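Local coordinates for protein IroE-like serine hydrolase (Shewanella oneidensis, PDB 3GFF) that probably hydrolyses ester bonds as an IroE-like serine hydrolase of the alpha/beta-hydrolase fold, at residues A[264-268]-A[283-287]; A[41-47]-A[134-140]; A[72-76]-A[259-263]; A[163-169]-A[196-202]. One frame throughout, in Å; residues are numbered along the deposited sequence.

Contact 1: A[264-268]-A[283-287]; sequences KDFAI and QYGVL
Gln283 reaches from helix 277-291 into the loop behind helix 250-263 and spends its amide nitrogen on two backbone carbonyls. NE2 lies 2.7 Å from Asp265 O, along an N-H...O angle of 163°, and 2.9 Å from Ala267 O. Both oxygens lie close to the amide plane, which lets each take one of the two hydrogens. The Asp265 carbonyl is met at a tilt to its plane, that of Ala267 from above. The carbonyl between them, Phe266 O, accepts a short 2.5 Å bond from Tyr284 OH, in the carbonyl plane and on a lone pair. Three successive loop carbonyls are thus satisfied by two adjacent helix residues. CG of Gln283 stands anti to its backbone N (chi1 171°), and the extended chain beyond it carries the amide across. With an alanine here, Asp265 O and Ala267 O would probably lose their donor and the loop would be freer to shift. Apolar contacts flank the polar row: Leu287 CD1 sits over the centre of the Phe266 ring, 3.6 Å from the centroid, and also over the rim of one Tyr284 face. Asp265 OD2 is taken by a salt bridge to Arg290. The loop is held between three helices: Phe266 meets Phe263 of helix 250-263 edge-to-face, Gln283 and Tyr284 grip from helix 277-291, and helix 299-311 offers Tyr301 OH to Ile268 N.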
# COMPACT_ATOMS: atom_id res chain seq x y z
N LYS A 264 -16.26 -3.37 -2.30
CA LYS A 264 -16.64 -3.99 -1.06
C LYS A 264 -17.77 -5.01 -1.18
O LYS A 264 -17.64 -6.16 -0.76
CB LYS A 264 -17.03 -2.88 -0.07
CG LYS A 264 -17.26 -3.31 1.38
CD LYS A 264 -17.62 -2.10 2.31
CE LYS A 264 -16.61 -0.92 2.16
NZ LYS A 264 -16.57 0.10 3.27
N ASP A 265 -18.87 -4.60 -1.80
CA ASP A 265 -20.05 -5.46 -1.86
C ASP A 265 -20.02 -6.55 -2.94
O ASP A 265 -21.03 -7.23 -3.13
CB ASP A 265 -21.29 -4.59 -2.01
CG ASP A 265 -21.47 -3.66 -0.86
OD1 ASP A 265 -21.18 -4.04 0.29
OD2 ASP A 265 -21.91 -2.52 -1.10
N PHE A 266 -18.89 -6.71 -3.63
CA PHE A 266 -18.73 -7.69 -4.74
C PHE A 266 -18.37 -9.06 -4.24
O PHE A 266 -18.50 -10.05 -4.99
CB PHE A 266 -17.63 -7.26 -5.72
CG PHE A 266 -18.01 -6.12 -6.62
CD1 PHE A 266 -18.37 -4.88 -6.11
CD2 PHE A 266 -17.92 -6.26 -7.99
CE1 PHE A 266 -18.68 -3.84 -6.93
CE2 PHE A 266 -18.22 -5.21 -8.83
CZ PHE A 266 -18.59 -3.99 -8.30
N ALA A 267 -17.85 -9.11 -3.01
CA ALA A 267 -17.47 -10.36 -2.34
C ALA A 267 -18.67 -11.27 -2.05
O ALA A 267 -19.74 -10.82 -1.64
CB ALA A 267 -16.71 -10.04 -1.01
N ILE A 268 -18.49 -12.56 -2.28
CA ILE A 268 -19.51 -13.59 -2.06
C ILE A 268 -18.98 -14.47 -0.93
O ILE A 268 -17.94 -15.12 -1.07
CB ILE A 268 -19.73 -14.43 -3.35
CG1 ILE A 268 -20.35 -13.58 -4.46
CG2 ILE A 268 -20.63 -15.63 -3.09
CD1 ILE A 268 -20.37 -14.30 -5.84
N GLN A 283 -27.78 -9.52 -5.15
CA GLN A 283 -26.55 -8.80 -4.82
C GLN A 283 -26.00 -8.10 -6.05
O GLN A 283 -25.69 -6.89 -6.03
CB GLN A 283 -25.49 -9.78 -4.25
CG GLN A 283 -24.12 -9.23 -4.07
CD GLN A 283 -23.11 -10.27 -3.63
OE1 GLN A 283 -23.35 -11.47 -3.72
NE2 GLN A 283 -21.96 -9.81 -3.15
N TYR A 284 -25.88 -8.85 -7.14
CA TYR A 284 -25.37 -8.27 -8.37
C TYR A 284 -26.39 -7.34 -9.07
O TYR A 284 -26.00 -6.43 -9.80
CB TYR A 284 -24.70 -9.33 -9.26
CG TYR A 284 -23.28 -9.56 -8.78
CD1 TYR A 284 -23.03 -10.32 -7.64
CD2 TYR A 284 -22.21 -8.95 -9.42
CE1 TYR A 284 -21.75 -10.48 -7.15
CE2 TYR A 284 -20.92 -9.10 -8.95
CZ TYR A 284 -20.69 -9.85 -7.80
OH TYR A 284 -19.41 -10.02 -7.36
N GLY A 285 -27.68 -7.53 -8.79
CA GLY A 285 -28.71 -6.62 -9.27
C GLY A 285 -28.50 -5.24 -8.64
O GLY A 285 -28.57 -4.23 -9.31
N VAL A 286 -28.20 -5.23 -7.34
CA VAL A 286 -27.96 -3.99 -6.62
C VAL A 286 -26.70 -3.30 -7.16
O VAL A 286 -26.72 -2.09 -7.41
CB VAL A 286 -27.84 -4.23 -5.09
CG1 VAL A 286 -27.51 -2.89 -4.34
CG2 VAL A 286 -29.13 -4.87 -4.55
N LEU A 287 -25.63 -4.08 -7.37
CA LEU A 287 -24.37 -3.51 -7.93
C LEU A 287 -24.64 -2.91 -9.31
O LEU A 287 -24.18 -1.81 -9.62
CB LEU A 287 -23.24 -4.56 -8.00
CG LEU A 287 -22.77 -5.14 -6.65
CD1 LEU A 287 -21.70 -6.20 -6.83
CD2 LEU A 287 -22.30 -4.00 -5.78

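Contact 2: A[41-47]-A[134-140]; sequences EAYPVVY and RTNGINV
Strands 43-47 and 138-140 run side by side in parallel, tied by Val45 N to Ile138 O (2.9 Å), Val140 N to Val45 O (2.9 Å) and Tyr47 N to Val140 O (2.8 Å). Val46 CG2 lies against Val140 CB on one face of the sheet. On the other, Val45 CG2 presses tightly on Thr135 CG2 at 3.5 Å. Before this ladder the register slips by two residues, a beta bulge where segment 134-140 turns a corner at Gly137. Asn136 shapes that corner: its OD1 accepts from Ile138 N at 2.9 Å, an Asx turn, while its amide crosses the Pro44 ring at a slant, ND2 nearest CD. Further back, Arg134 grips Glu41 O side-on with NE (2.8 Å) and NH2 (3.0 Å), the latter on a lone pair; the bend at chi3 (-45°) helps bring both nitrogens to one oxygen. In the next shell, Tyr36 is its cation-pi partner, and Asn139 ND2 is held by Leu161 O. A water joins Asn139 OD1 to Tyr47 OH. The guanidinium thus meets a neutral carbonyl, and the Glu41 carboxylate turns to Ser298 OG and Gln300 N, so hydrogen bonds and apolar packing hold the contact without a salt bridge between its segments.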
# COMPACT_ATOMS: atom_id res chain seq x y z
N GLU A 41 -13.12 -13.92 -20.27
CA GLU A 41 -13.64 -12.97 -19.29
C GLU A 41 -13.29 -11.51 -19.66
O GLU A 41 -12.19 -11.24 -20.15
CB GLU A 41 -13.17 -13.35 -17.88
CG GLU A 41 -13.60 -12.41 -16.80
CD GLU A 41 -13.26 -12.89 -15.39
OE1 GLU A 41 -12.72 -13.98 -15.19
OE2 GLU A 41 -13.52 -12.12 -14.44
N ALA A 42 -14.24 -10.60 -19.42
CA ALA A 42 -14.08 -9.18 -19.69
C ALA A 42 -13.92 -8.55 -18.32
O ALA A 42 -14.62 -8.93 -17.41
CB ALA A 42 -15.30 -8.61 -20.43
N TYR A 43 -13.01 -7.58 -18.21
CA TYR A 43 -12.67 -6.92 -16.94
C TYR A 43 -12.98 -5.41 -16.92
O TYR A 43 -13.10 -4.77 -17.96
CB TYR A 43 -11.16 -7.09 -16.72
CG TYR A 43 -10.77 -8.54 -16.64
CD1 TYR A 43 -10.85 -9.24 -15.44
CD2 TYR A 43 -10.37 -9.23 -17.78
CE1 TYR A 43 -10.52 -10.59 -15.37
CE2 TYR A 43 -10.03 -10.59 -17.73
CZ TYR A 43 -10.11 -11.26 -16.53
OH TYR A 43 -9.80 -12.59 -16.46
N PRO A 44 -13.13 -4.84 -15.71
CA PRO A 44 -13.23 -3.39 -15.63
C PRO A 44 -11.89 -2.77 -15.95
O PRO A 44 -10.86 -3.44 -15.95
CB PRO A 44 -13.56 -3.12 -14.17
CG PRO A 44 -13.51 -4.43 -13.47
CD PRO A 44 -13.20 -5.50 -14.39
N VAL A 45 -11.88 -1.46 -16.20
CA VAL A 45 -10.65 -0.78 -16.52
C VAL A 45 -10.46 0.35 -15.52
O VAL A 45 -11.34 1.20 -15.36
CB VAL A 45 -10.64 -0.21 -17.96
CG1 VAL A 45 -9.21 0.41 -18.30
CG2 VAL A 45 -11.03 -1.29 -18.98
N VAL A 46 -9.31 0.34 -14.86
CA VAL A 46 -8.97 1.39 -13.89
C VAL A 46 -7.93 2.27 -14.56
O VAL A 46 -6.79 1.85 -14.84
CB VAL A 46 -8.52 0.83 -12.49
CG1 VAL A 46 -8.12 1.96 -11.57
CG2 VAL A 46 -9.68 0.04 -11.80
N TYR A 47 -8.34 3.48 -14.89
CA TYR A 47 -7.43 4.46 -15.51
C TYR A 47 -6.75 5.30 -14.43
O TYR A 47 -7.43 5.94 -13.65
CB TYR A 47 -8.21 5.39 -16.43
CG TYR A 47 -8.68 4.75 -17.74
CD1 TYR A 47 -9.89 4.07 -17.79
CD2 TYR A 47 -7.97 4.92 -18.92
CE1 TYR A 47 -10.35 3.55 -18.95
CE2 TYR A 47 -8.41 4.38 -20.10
CZ TYR A 47 -9.61 3.69 -20.11
OH TYR A 47 -10.12 3.15 -21.25
N ARG A 134 -10.43 -7.08 -23.67
CA ARG A 134 -11.78 -7.46 -23.28
C ARG A 134 -12.18 -6.70 -22.02
O ARG A 134 -11.81 -7.08 -20.88
CB ARG A 134 -11.86 -8.97 -23.05
CG ARG A 134 -11.55 -9.79 -24.33
CD ARG A 134 -11.82 -11.30 -24.08
NE ARG A 134 -11.27 -11.72 -22.79
CZ ARG A 134 -10.03 -12.14 -22.57
NH1 ARG A 134 -9.18 -12.31 -23.55
NH2 ARG A 134 -9.66 -12.44 -21.34
N THR A 135 -12.91 -5.60 -22.24
CA THR A 135 -13.37 -4.72 -21.18
C THR A 135 -14.86 -4.94 -20.96
O THR A 135 -15.60 -5.22 -21.90
CB THR A 135 -13.09 -3.26 -21.54
OG1 THR A 135 -13.91 -2.87 -22.65
CG2 THR A 135 -11.60 -3.11 -21.88
N ASN A 136 -15.31 -4.76 -19.72
CA ASN A 136 -16.70 -5.09 -19.35
C ASN A 136 -17.70 -3.95 -19.13
O ASN A 136 -18.81 -4.20 -18.64
CB ASN A 136 -16.71 -6.01 -18.11
CG ASN A 136 -16.40 -5.27 -16.82
OD1 ASN A 136 -16.38 -4.05 -16.77
ND2 ASN A 136 -16.22 -6.04 -15.73
N GLY A 137 -17.31 -2.73 -19.47
CA GLY A 137 -18.23 -1.59 -19.35
C GLY A 137 -18.10 -0.80 -18.07
O GLY A 137 -18.68 0.26 -17.94
N ILE A 138 -17.35 -1.32 -17.11
CA ILE A 138 -17.10 -0.61 -15.86
C ILE A 138 -15.74 0.09 -15.94
O ILE A 138 -14.68 -0.57 -16.00
CB ILE A 138 -17.17 -1.59 -14.65
CG1 ILE A 138 -18.55 -2.28 -14.61
CG2 ILE A 138 -16.93 -0.86 -13.35
CD1 ILE A 138 -19.72 -1.31 -14.57
N ASN A 139 -15.77 1.42 -15.98
CA ASN A 139 -14.54 2.21 -16.07
C ASN A 139 -14.41 3.13 -14.86
O ASN A 139 -15.37 3.86 -14.54
CB ASN A 139 -14.56 3.07 -17.34
CG ASN A 139 -14.71 2.25 -18.58
OD1 ASN A 139 -13.87 1.41 -18.89
ND2 ASN A 139 -15.82 2.46 -19.29
N VAL A 140 -13.22 3.13 -14.27
CA VAL A 140 -12.90 3.90 -13.07
C VAL A 140 -11.76 4.87 -13.37
O VAL A 140 -10.82 4.50 -14.03
CB VAL A 140 -12.48 2.93 -11.89
CG1 VAL A 140 -12.04 3.70 -10.62
CG2 VAL A 140 -13.62 1.95 -11.58
O HOH W 1 -17.48 -9.02 -16.86
O HOH W 2 -12.45 1.71 -21.17

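Contact 3: A[72-76]-A[259-263]; sequences QIPKV and IRHLF
Phe263 of helix 250-263 lays its ring under Pro74 of the loop leading to strand 77-81. Its CB already touches Pro74 CD at 3.5 Å and has Ile73 CG2 farther off. CG comes closest, 3.3 Å from Pro74 CD, which stands over this ring face toward the rim in a CH-pi contact. Along one side CD1 and then CE1 run beneath Pro74 CG; along the other CD2 meets Ile73 CB at 4.0 Å. At the tip, Phe263 CZ approaches Val76 CG1 at 4.5 Å. The opposite face carries Leu262 CD2, so the ring is sandwiched between proline and leucine. With CG beside the backbone N (chi1 -67°), the ring swings toward the loop. Ile73 continues the apolar patch, its CD1 lying 4.0 Å from Ile259 CG2. At the polar end Arg260 NH1 donates to Gln72 OE1 (2.9 Å), on a lone pair and with amide and guanidinium nearly coplanar, 12° apart. A water gives hydrogens to Gln72 O and Arg260 O, joining the two backbones. Arg260 NH2 is bonded to Glu244 O of the second subunit, so this end takes part in the contact with that subunit. Helix 51-65 adds Leu62 and Leu65 beside Ile73 and Ile259, and strand 43-48 receives Val76 on Pro44 and Val46.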
# COMPACT_ATOMS: atom_id res chain seq x y z
N GLN A 72 -9.45 -9.31 -2.36
CA GLN A 72 -10.15 -8.22 -1.72
C GLN A 72 -10.86 -7.37 -2.74
O GLN A 72 -11.87 -6.72 -2.43
CB GLN A 72 -9.16 -7.40 -0.88
CG GLN A 72 -8.46 -8.24 0.19
CD GLN A 72 -9.43 -8.81 1.21
OE1 GLN A 72 -10.08 -8.05 1.94
NE2 GLN A 72 -9.51 -10.12 1.30
N ILE A 73 -10.33 -7.31 -3.96
CA ILE A 73 -11.02 -6.61 -5.01
C ILE A 73 -11.00 -7.55 -6.20
O ILE A 73 -10.24 -8.51 -6.19
CB ILE A 73 -10.41 -5.22 -5.29
CG1 ILE A 73 -8.98 -5.33 -5.82
CG2 ILE A 73 -10.45 -4.33 -4.04
CD1 ILE A 73 -8.35 -3.98 -6.18
N PRO A 74 -11.86 -7.32 -7.21
CA PRO A 74 -11.79 -8.18 -8.38
C PRO A 74 -10.60 -7.84 -9.28
O PRO A 74 -9.90 -6.83 -9.08
CB PRO A 74 -13.13 -7.91 -9.09
CG PRO A 74 -13.60 -6.62 -8.62
CD PRO A 74 -12.90 -6.29 -7.33
N LYS A 75 -10.37 -8.69 -10.27
CA LYS A 75 -9.32 -8.46 -11.25
C LYS A 75 -9.68 -7.27 -12.15
O LYS A 75 -10.81 -7.11 -12.51
CB LYS A 75 -9.12 -9.72 -12.09
CG LYS A 75 -8.64 -10.96 -11.29
CD LYS A 75 -7.22 -10.81 -10.89
CE LYS A 75 -6.60 -12.11 -10.31
NZ LYS A 75 -7.20 -12.53 -9.02
N VAL A 76 -8.73 -6.41 -12.49
CA VAL A 76 -8.98 -5.28 -13.38
C VAL A 76 -7.85 -5.13 -14.40
O VAL A 76 -6.78 -5.70 -14.23
CB VAL A 76 -9.06 -3.96 -12.62
CG1 VAL A 76 -10.19 -4.02 -11.54
CG2 VAL A 76 -7.70 -3.62 -11.96
N ILE A 259 -10.54 2.00 -3.44
CA ILE A 259 -10.81 0.86 -4.33
C ILE A 259 -11.44 -0.29 -3.59
O ILE A 259 -12.21 -1.04 -4.19
CB ILE A 259 -9.51 0.39 -5.09
CG1 ILE A 259 -9.87 -0.21 -6.45
CG2 ILE A 259 -8.66 -0.52 -4.22
CD1 ILE A 259 -10.55 0.84 -7.41
N ARG A 260 -11.10 -0.44 -2.30
CA ARG A 260 -11.68 -1.41 -1.43
C ARG A 260 -13.14 -1.07 -1.12
O ARG A 260 -13.99 -1.96 -1.04
CB ARG A 260 -10.85 -1.61 -0.14
CG ARG A 260 -9.64 -2.53 -0.31
CD ARG A 260 -8.71 -2.56 0.89
NE ARG A 260 -9.41 -2.93 2.13
CZ ARG A 260 -9.64 -4.18 2.55
NH1 ARG A 260 -9.21 -5.24 1.86
NH2 ARG A 260 -10.32 -4.37 3.68
N HIS A 261 -13.42 0.19 -0.89
CA HIS A 261 -14.78 0.64 -0.69
C HIS A 261 -15.62 0.47 -1.97
O HIS A 261 -16.76 -0.00 -1.92
CB HIS A 261 -14.77 2.11 -0.29
CG HIS A 261 -16.12 2.72 -0.25
ND1 HIS A 261 -17.02 2.44 0.75
CD2 HIS A 261 -16.75 3.57 -1.10
CE1 HIS A 261 -18.14 3.10 0.53
NE2 HIS A 261 -18.01 3.79 -0.59
N LEU A 262 -15.05 0.81 -3.12
CA LEU A 262 -15.76 0.64 -4.39
C LEU A 262 -16.18 -0.80 -4.64
O LEU A 262 -17.29 -1.05 -5.11
CB LEU A 262 -14.90 1.11 -5.58
CG LEU A 262 -15.60 1.05 -6.93
CD1 LEU A 262 -16.75 2.11 -7.02
CD2 LEU A 262 -14.57 1.25 -8.08
N PHE A 263 -15.30 -1.75 -4.34
CA PHE A 263 -15.56 -3.17 -4.60
C PHE A 263 -15.98 -4.04 -3.41
O PHE A 263 -16.08 -5.27 -3.53
CB PHE A 263 -14.32 -3.79 -5.25
CG PHE A 263 -14.07 -3.26 -6.62
CD1 PHE A 263 -15.00 -3.46 -7.63
CD2 PHE A 263 -12.90 -2.60 -6.92
CE1 PHE A 263 -14.75 -2.99 -8.90
CE2 PHE A 263 -12.66 -2.14 -8.17
CZ PHE A 263 -13.58 -2.32 -9.16
O HOH W 3 -12.84 -4.71 -0.62

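Contact 4: A[163-169]-A[196-202]; sequences SAYLALD and QLFMAIA
Leu168 and Ala200 are paired across neighbouring parallel strands, and the branched side chain leans over the small methyl, Leu168 CD2 lying 3.6 Å from Ala200 CB. Leu168 CD2 also meets the edge of the Phe198 ring, 4.1 Å from CE2, while Leu166 CG approaches CD2 of that ring at 4.2 Å, so both leucines pack against the CD2-CE2 side of the ring. On the reverse face Leu197 CD1 drops between Tyr165 CB and Ala167 CB, 4.1 Å from each. The Ala167 methyl, CB, also faces CG of selenomethionine Met199, 4.4 Å away. Between the two faces runs the parallel backbone ladder, weak at its Ser163-Gln196 start and almost straight at Ala167 N to Phe198 O (176°). The strands belong to the beta-alpha-beta unit formed by strand 164-168, helix 178-189 and strand 195-201, within the central sheet of the alpha/beta-hydrolase fold. Helix 146-156 packs on Tyr165 and Ala167, helix 215-230 on Leu197 and Met199, and helix 250-263 on Leu166 across the sheet. Past the strand end, Asp169 turns its carboxylate over the end of the neighbouring strand: OD1 accepts from Ala202 N at 3.0 Å, met from above the carboxylate plane, and a water links OD1 to Ala202 O. OD2 bonds to His247 ND1 and His216 NE2, consistent with Asp169 being the acid of a Ser145-His247-Asp169 catalytic triad. An alanine in place of Asp169 is likely to leave Ala202 N without its acceptor and to free the His247 ring to turn. Ala202 CB lies against Asp169 OD2 at 3.7 Å, with Val250 of helix 250-263 touching both residues.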
# COMPACT_ATOMS: atom_id res chain seq x y z
N SER A 163 -17.94 5.42 -14.61
CA SER A 163 -19.02 5.28 -13.60
C SER A 163 -18.55 5.62 -12.19
O SER A 163 -19.36 5.89 -11.29
CB SER A 163 -19.62 3.87 -13.60
OG SER A 163 -18.60 2.89 -13.52
N ALA A 164 -17.24 5.60 -11.99
CA ALA A 164 -16.65 5.78 -10.65
C ALA A 164 -15.41 6.61 -10.73
O ALA A 164 -14.58 6.44 -11.65
CB ALA A 164 -16.29 4.39 -10.00
N TYR A 165 -15.24 7.43 -9.71
CA TYR A 165 -14.09 8.31 -9.61
C TYR A 165 -13.47 8.26 -8.21
O TYR A 165 -14.16 8.22 -7.18
CB TYR A 165 -14.51 9.76 -9.88
CG TYR A 165 -15.14 10.02 -11.23
CD1 TYR A 165 -14.35 10.28 -12.33
CD2 TYR A 165 -16.52 10.02 -11.41
CE1 TYR A 165 -14.90 10.51 -13.57
CE2 TYR A 165 -17.08 10.29 -12.67
CZ TYR A 165 -16.25 10.53 -13.74
OH TYR A 165 -16.69 10.79 -15.01
N LEU A 166 -12.15 8.28 -8.21
CA LEU A 166 -11.34 8.36 -7.03
C LEU A 166 -10.61 9.67 -7.14
O LEU A 166 -9.77 9.82 -8.05
CB LEU A 166 -10.35 7.18 -6.89
CG LEU A 166 -10.90 6.01 -6.07
CD1 LEU A 166 -11.98 5.28 -6.83
CD2 LEU A 166 -9.77 5.06 -5.62
N ALA A 167 -10.94 10.60 -6.25
CA ALA A 167 -10.31 11.94 -6.21
C ALA A 167 -9.45 12.02 -4.94
O ALA A 167 -9.97 12.13 -3.86
CB ALA A 167 -11.37 13.03 -6.24
N LEU A 168 -8.15 11.90 -5.11
CA LEU A 168 -7.19 11.79 -4.00
C LEU A 168 -6.47 13.13 -3.74
O LEU A 168 -5.55 13.53 -4.45
CB LEU A 168 -6.20 10.65 -4.28
CG LEU A 168 -6.85 9.31 -4.73
CD1 LEU A 168 -5.79 8.21 -5.07
CD2 LEU A 168 -7.87 8.85 -3.68
N ASP A 169 -6.93 13.80 -2.71
CA ASP A 169 -6.45 15.10 -2.26
C ASP A 169 -6.48 16.10 -3.39
O ASP A 169 -5.49 16.72 -3.71
CB ASP A 169 -5.09 15.00 -1.63
CG ASP A 169 -4.94 15.94 -0.45
OD1 ASP A 169 -5.94 16.11 0.27
OD2 ASP A 169 -3.84 16.47 -0.25
N GLN A 196 -20.48 7.39 -8.91
CA GLN A 196 -19.76 7.15 -7.65
C GLN A 196 -18.52 8.04 -7.56
O GLN A 196 -17.81 8.21 -8.52
CB GLN A 196 -19.39 5.67 -7.48
CG GLN A 196 -20.62 4.80 -7.06
CD GLN A 196 -20.31 3.30 -7.03
OE1 GLN A 196 -20.42 2.62 -8.03
NE2 GLN A 196 -19.99 2.78 -5.87
N LEU A 197 -18.32 8.61 -6.38
CA LEU A 197 -17.19 9.48 -6.08
C LEU A 197 -16.66 9.11 -4.69
O LEU A 197 -17.43 8.96 -3.73
CB LEU A 197 -17.60 10.96 -6.07
CG LEU A 197 -16.50 11.93 -5.57
CD1 LEU A 197 -15.30 12.02 -6.54
CD2 LEU A 197 -17.09 13.29 -5.31
N PHE A 198 -15.35 8.93 -4.61
CA PHE A 198 -14.65 8.73 -3.33
C PHE A 198 -13.65 9.84 -3.24
O PHE A 198 -12.90 10.07 -4.20
CB PHE A 198 -13.94 7.37 -3.27
CG PHE A 198 -13.00 7.21 -2.09
CD1 PHE A 198 -13.46 6.76 -0.86
CD2 PHE A 198 -11.65 7.49 -2.22
CE1 PHE A 198 -12.62 6.60 0.22
CE2 PHE A 198 -10.79 7.33 -1.16
CZ PHE A 198 -11.28 6.89 0.08
N MSE A 199 -13.63 10.56 -2.12
CA MSE A 199 -12.60 11.58 -1.88
C MSE A 199 -11.67 11.18 -0.73
O MSE A 199 -12.13 10.80 0.36
CB MSE A 199 -13.23 12.94 -1.52
CG MSE A 199 -13.94 13.62 -2.66
SE MSE A 199 -14.85 15.22 -2.10
CE MSE A 199 -13.30 16.24 -1.43
N ALA A 200 -10.36 11.27 -0.97
CA ALA A 200 -9.36 11.07 0.10
C ALA A 200 -8.97 12.49 0.43
O ALA A 200 -8.77 13.30 -0.49
CB ALA A 200 -8.12 10.27 -0.39
N ILE A 201 -8.85 12.80 1.71
CA ILE A 201 -8.50 14.14 2.16
C ILE A 201 -7.36 14.03 3.15
O ILE A 201 -7.54 13.48 4.25
CB ILE A 201 -9.72 14.88 2.81
CG1 ILE A 201 -10.92 14.87 1.88
CG2 ILE A 201 -9.31 16.34 3.19
CD1 ILE A 201 -12.26 15.41 2.49
N ALA A 202 -6.18 14.54 2.77
CA ALA A 202 -4.99 14.49 3.61
C ALA A 202 -4.88 15.72 4.53
O ALA A 202 -5.77 16.56 4.56
CB ALA A 202 -3.73 14.31 2.75
O HOH W 4 -6.26 18.06 2.17

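How the contacts relate
From the N terminus, 41-47 opens contact 2 and 72-76 opens contact 3 before 134-140 closes contact 2, so these two cross. Contact 4 then opens and closes, between 163-169 and 196-202, entirely within the span of contact 3, which ends only at 259-263. Contact 1 follows directly, its first segment adjoining 259-263, and closes a short loop at 283-287. Contacts 2 and 4 share the central sheet: Asn139 O and Ser163 N probably share a hydrogen bond between neighbouring strands. Contact 3 ties helix 250-263 to the loop before strand 77-81, and Leu262 of the same helix segment packs on Val140 of contact 2 and Ala164 of contact 4; contact 1 continues to helix 277-291.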